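Local coordinates for protein Lic12234 (PDB 4TZH) that is of unknown function but, as a leucine-rich repeat protein of a pathogenic Leptospira, is a candidate virulence factor that may bind partner molecules, at residues A[44-49]-A[67-72]; A[90-95]-A[113-118]. All blocks are in the same frame, centred on the assembly; numbering follows the deposited sequence. Where two conformers were deposited one is given.

Contact 1 of 2, residues A[44-49]-A[67-72]. With ZN (zinc ion), chain C.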
# COMPACT_ATOMS: atom_id res chain seq x y z
N GLU A 44 -7.97 12.55 4.49
CA GLU A 44 -7.40 12.31 3.17
C GLU A 44 -6.04 11.69 3.22
O GLU A 44 -5.63 11.03 2.26
CB GLU A 44 -7.37 13.60 2.36
CG GLU A 44 -8.78 14.14 2.14
CD GLU A 44 -8.95 15.24 1.12
OE1 GLU A 44 -7.93 15.75 0.61
OE2 GLU A 44 -10.12 15.57 0.82
N SER A 45 -5.30 11.90 4.31
CA SER A 45 -3.95 11.36 4.39
C SER A 45 -3.70 10.88 5.81
O SER A 45 -3.99 11.61 6.75
CB SER A 45 -2.97 12.48 4.07
OG SER A 45 -1.64 11.99 4.14
N LEU A 46 -3.18 9.68 5.96
CA LEU A 46 -2.88 9.11 7.26
C LEU A 46 -1.45 8.61 7.22
O LEU A 46 -1.11 7.79 6.35
CB LEU A 46 -3.87 7.96 7.53
CG LEU A 46 -3.69 7.19 8.83
CD1 LEU A 46 -3.69 8.12 10.06
CD2 LEU A 46 -4.78 6.10 8.98
N HIS A 47 -0.61 9.12 8.13
CA HIS A 47 0.78 8.68 8.21
C HIS A 47 0.98 7.95 9.53
O HIS A 47 0.60 8.47 10.59
CB HIS A 47 1.71 9.89 8.21
CG HIS A 47 1.70 10.68 6.94
ND1 HIS A 47 2.63 10.46 5.97
CD2 HIS A 47 0.86 11.66 6.53
CE1 HIS A 47 2.38 11.32 5.01
NE2 HIS A 47 1.32 12.07 5.30
N LEU A 48 1.48 6.74 9.44
CA LEU A 48 1.71 5.85 10.60
C LEU A 48 3.08 5.22 10.53
O LEU A 48 3.31 4.15 11.08
CB LEU A 48 0.68 4.71 10.58
CG LEU A 48 -0.77 5.17 10.67
CD1 LEU A 48 -1.72 4.06 10.29
CD2 LEU A 48 -1.09 5.73 12.06
N ARG A 49 4.02 5.93 9.89
CA ARG A 49 5.36 5.42 9.66
C ARG A 49 6.09 5.15 10.98
O ARG A 49 5.96 5.97 11.92
CB ARG A 49 6.15 6.47 8.87
CG ARG A 49 7.64 6.10 8.67
CD ARG A 49 8.18 7.02 7.60
NE ARG A 49 9.65 6.96 7.46
CZ ARG A 49 10.31 6.06 6.73
NH1 ARG A 49 9.65 5.12 6.06
NH2 ARG A 49 11.64 6.13 6.63
N LYS A 67 -6.83 9.27 0.53
CA LYS A 67 -6.07 9.26 -0.72
C LYS A 67 -4.67 8.72 -0.50
O LYS A 67 -4.08 8.14 -1.42
CB LYS A 67 -5.91 10.66 -1.30
CG LYS A 67 -7.23 11.31 -1.69
CD LYS A 67 -6.92 12.73 -2.22
CE LYS A 67 -7.52 12.96 -3.57
NZ LYS A 67 -7.53 14.42 -3.90
N TYR A 68 -4.11 8.92 0.69
CA TYR A 68 -2.72 8.52 0.92
C TYR A 68 -2.63 7.78 2.24
O TYR A 68 -3.20 8.24 3.23
CB TYR A 68 -1.81 9.77 0.97
CG TYR A 68 -2.08 10.77 -0.12
CD1 TYR A 68 -1.76 10.47 -1.44
CD2 TYR A 68 -2.55 12.04 0.17
CE1 TYR A 68 -1.99 11.39 -2.46
CE2 TYR A 68 -2.76 12.98 -0.84
CZ TYR A 68 -2.48 12.64 -2.14
OH TYR A 68 -2.70 13.55 -3.16
N LEU A 69 -1.93 6.65 2.25
CA LEU A 69 -1.79 5.88 3.47
C LEU A 69 -0.34 5.44 3.54
O LEU A 69 0.15 4.70 2.65
CB LEU A 69 -2.72 4.66 3.41
CG LEU A 69 -2.69 3.71 4.60
CD1 LEU A 69 -2.96 4.44 5.91
CD2 LEU A 69 -3.73 2.60 4.40
N ASP A 70 0.34 5.89 4.59
CA ASP A 70 1.75 5.56 4.82
C ASP A 70 1.84 4.69 6.07
O ASP A 70 1.64 5.20 7.17
CB ASP A 70 2.55 6.84 5.00
CG ASP A 70 3.96 6.59 5.51
OD1 ASP A 70 4.43 5.46 5.37
OD2 ASP A 70 4.55 7.54 6.05
N ILE A 71 2.09 3.41 5.87
CA ILE A 71 2.25 2.46 6.98
C ILE A 71 3.63 1.85 6.93
O ILE A 71 3.84 0.74 7.39
CB ILE A 71 1.23 1.32 7.03
CG1 ILE A 71 -0.02 1.68 6.25
CG2 ILE A 71 0.99 0.94 8.49
CD1 ILE A 71 -1.07 0.49 6.11
N SER A 72 4.56 2.59 6.38
CA SER A 72 5.93 2.10 6.26
C SER A 72 6.59 1.89 7.60
O SER A 72 6.23 2.54 8.56
CB SER A 72 6.76 3.06 5.42
OG SER A 72 6.82 4.36 5.99
ZN ZN C . 4.37 9.46 5.99
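Asp70 and His47 rise from the same face of two adjacent parallel strands and supply two of the ligands of one zinc ion. Followed outward, Asp70 CB stands 3.7 Å from His47 ND1, and Asp70 CG, anti to the backbone N (chi1 169°), passes within 4.0 Å of Arg49 CB. Asp70 OD2 binds the zinc at 1.9 Å, while His47 ND1 holds it at 2.0 Å, its ring plane nearly perpendicular to the carboxylate. Asp70 OD1 accepts Ser72 N at 3.0 Å on its anti side, out of the carboxylate plane, which closes an Asx turn, and takes Ser72 OG on its syn lone pair. Aspartate suits the place because its two oxygens can serve metal and turn separately, and histidine because its ring nitrogen is a good zinc ligand. Ser72 OG in turn receives Arg49 NH1 at 2.9 Å, almost in the guanidinium plane, tying the turn back to segment 44-49. On the other face, Leu46 CD2 meets Leu69 CD1 at 3.9 Å, branched aliphatics filling the buried interior. Strand 45-47 lies between strand 22-24, where His47 touches Asp24, and strand 68-70, whose other neighbour is strand 91-93.

Contact 2 of 2, residues A[90-95]-A[113-118]. With ZN (zinc ion), chain E.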
# COMPACT_ATOMS: atom_id res chain seq x y z
N GLU A 90 -4.82 6.51 -3.50
CA GLU A 90 -3.96 6.73 -4.66
C GLU A 90 -2.53 6.29 -4.41
O GLU A 90 -1.83 5.92 -5.36
CB GLU A 90 -3.94 8.23 -5.06
CG GLU A 90 -5.35 8.72 -5.42
CD GLU A 90 -5.46 10.15 -5.94
OE1 GLU A 90 -4.40 10.75 -6.20
OE2 GLU A 90 -6.58 10.66 -6.11
N VAL A 91 -2.06 6.39 -3.15
CA VAL A 91 -0.67 6.05 -2.83
C VAL A 91 -0.68 5.22 -1.56
O VAL A 91 -1.34 5.62 -0.58
CB VAL A 91 0.17 7.32 -2.59
CG1 VAL A 91 1.63 6.96 -2.23
CG2 VAL A 91 0.13 8.24 -3.81
N LEU A 92 0.03 4.11 -1.58
CA LEU A 92 0.11 3.22 -0.42
C LEU A 92 1.58 2.86 -0.19
O LEU A 92 2.21 2.22 -1.04
CB LEU A 92 -0.72 1.97 -0.69
CG LEU A 92 -0.71 0.90 0.39
CD1 LEU A 92 -1.06 1.47 1.77
CD2 LEU A 92 -1.74 -0.19 0.04
N PHE A 93 2.11 3.31 0.95
CA PHE A 93 3.48 2.96 1.34
C PHE A 93 3.43 1.82 2.36
O PHE A 93 2.94 2.01 3.47
CB PHE A 93 4.21 4.15 1.99
CG PHE A 93 4.55 5.30 1.09
CD1 PHE A 93 5.73 5.31 0.37
CD2 PHE A 93 3.77 6.44 1.09
CE1 PHE A 93 6.06 6.40 -0.46
CE2 PHE A 93 4.09 7.53 0.28
CZ PHE A 93 5.21 7.48 -0.51
N LEU A 94 3.91 0.64 1.95
CA LEU A 94 3.94 -0.52 2.82
C LEU A 94 5.36 -1.02 2.97
O LEU A 94 5.55 -2.14 3.47
CB LEU A 94 3.06 -1.64 2.27
CG LEU A 94 1.64 -1.57 2.76
CD1 LEU A 94 0.75 -2.43 1.85
CD2 LEU A 94 1.59 -2.17 4.19
N ASN A 95 6.33 -0.20 2.59
CA ASN A 95 7.71 -0.66 2.65
C ASN A 95 8.16 -0.88 4.10
O ASN A 95 7.75 -0.11 4.98
CB ASN A 95 8.61 0.29 1.95
CG ASN A 95 8.37 1.71 2.28
OD1 ASN A 95 7.28 2.27 1.97
ND2 ASN A 95 9.37 2.33 2.91
N GLY A 113 -2.41 4.22 -7.56
CA GLY A 113 -1.44 4.52 -8.60
C GLY A 113 -0.03 4.15 -8.22
O GLY A 113 0.76 3.79 -9.11
N ILE A 114 0.31 4.24 -6.93
CA ILE A 114 1.69 3.97 -6.51
C ILE A 114 1.64 3.05 -5.32
O ILE A 114 0.94 3.32 -4.34
CB ILE A 114 2.38 5.31 -6.14
CG1 ILE A 114 2.46 6.24 -7.41
CG2 ILE A 114 3.79 5.03 -5.61
CD1 ILE A 114 2.85 7.67 -7.24
N LEU A 115 2.33 1.89 -5.44
CA LEU A 115 2.33 0.88 -4.38
C LEU A 115 3.78 0.52 -4.05
O LEU A 115 4.47 -0.00 -4.93
CB LEU A 115 1.54 -0.34 -4.84
CG LEU A 115 1.49 -1.53 -3.90
CD1 LEU A 115 1.05 -1.14 -2.48
CD2 LEU A 115 0.56 -2.59 -4.42
N TYR A 116 4.21 0.83 -2.85
CA TYR A 116 5.58 0.51 -2.43
C TYR A 116 5.55 -0.64 -1.46
O TYR A 116 4.94 -0.55 -0.38
CB TYR A 116 6.20 1.71 -1.71
CG TYR A 116 6.79 2.75 -2.62
CD1 TYR A 116 8.06 2.58 -3.18
CD2 TYR A 116 6.09 3.90 -2.94
CE1 TYR A 116 8.61 3.54 -4.02
CE2 TYR A 116 6.66 4.90 -3.74
CZ TYR A 116 7.89 4.69 -4.31
OH TYR A 116 8.45 5.68 -5.08
N LEU A 117 6.18 -1.74 -1.83
CA LEU A 117 6.20 -2.96 -1.03
C LEU A 117 7.64 -3.36 -0.75
O LEU A 117 7.84 -4.51 -0.32
CB LEU A 117 5.45 -4.09 -1.74
CG LEU A 117 3.94 -3.95 -1.74
CD1 LEU A 117 3.31 -4.79 -2.82
CD2 LEU A 117 3.36 -4.35 -0.35
N ASN A 118 8.60 -2.44 -0.92
CA ASN A 118 10.02 -2.76 -0.71
C ASN A 118 10.24 -3.30 0.70
O ASN A 118 9.55 -2.89 1.63
CB ASN A 118 10.90 -1.51 -0.81
CG ASN A 118 10.53 -0.56 -1.92
OD1 ASN A 118 9.37 -0.13 -2.05
ND2 ASN A 118 11.56 -0.09 -2.60
ZN ZN E . -6.62 12.47 -6.91
O HOH W 1 -8.64 12.99 -6.88
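Phe93 and Tyr116 lie side by side on adjoining parallel strands of a leucine-rich repeat solenoid, their rings pointing the same way from equivalent positions in successive repeats. The planes are only 7° apart, but with the centroids 5.2 Å from each other the rings are slid so far that they barely overlap, and the touch is concentrated where Phe93 CE1 meets Tyr116 CD2 at 3.5 Å. Flat aromatics suit this partly exposed face, since each can lean on its neighbour. Both CG atoms are anti to their carbonyl carbons, so the two rings leave the backbone at matching positions. On the buried face Leu92 CD2 rests 3.9 Å from Leu115 CD1; just past the strands Leu94 CB lies 3.8 Å from Leu117 CD2. Behind these side chains the backbone sets the spacing, with Tyr116 N bonding to Leu92 O and Leu94 N to Tyr116 O. Farther out, Asn120 ND2 bonds to both Leu94 O and Leu117 O, an asparagine amide bridging two turns. Just before the strands, Glu90 O accepts Gly113 N at 2.8 Å and also Ile114 N, while Glu90 OE2 binds a zinc ion at 2.0 Å that also carries a water.

In the fold
Contact 1 and contact 2 are consecutive units of one parallel sheet, joined where strands 68-70 and 91-93 run as neighbours, with Lys67 O 2.7 Å from Glu90 N. In each a leucine pair lines the buried face, with aliphatic side chains following it, Leu48 and Ile71 in contact 1, Leu94 and Leu117 in contact 2. Contact 1, with more of its residues buried, is largely polar on the other face, where Ser45, His47 and Asp70 lie beside Tyr68 and both strands share a metal; contact 2, nearer the chain centre, carries partly exposed aromatic and aliphatic groups there, and its zinc is held by one segment just before the strand. The interior is kept while the outer chemistry differs.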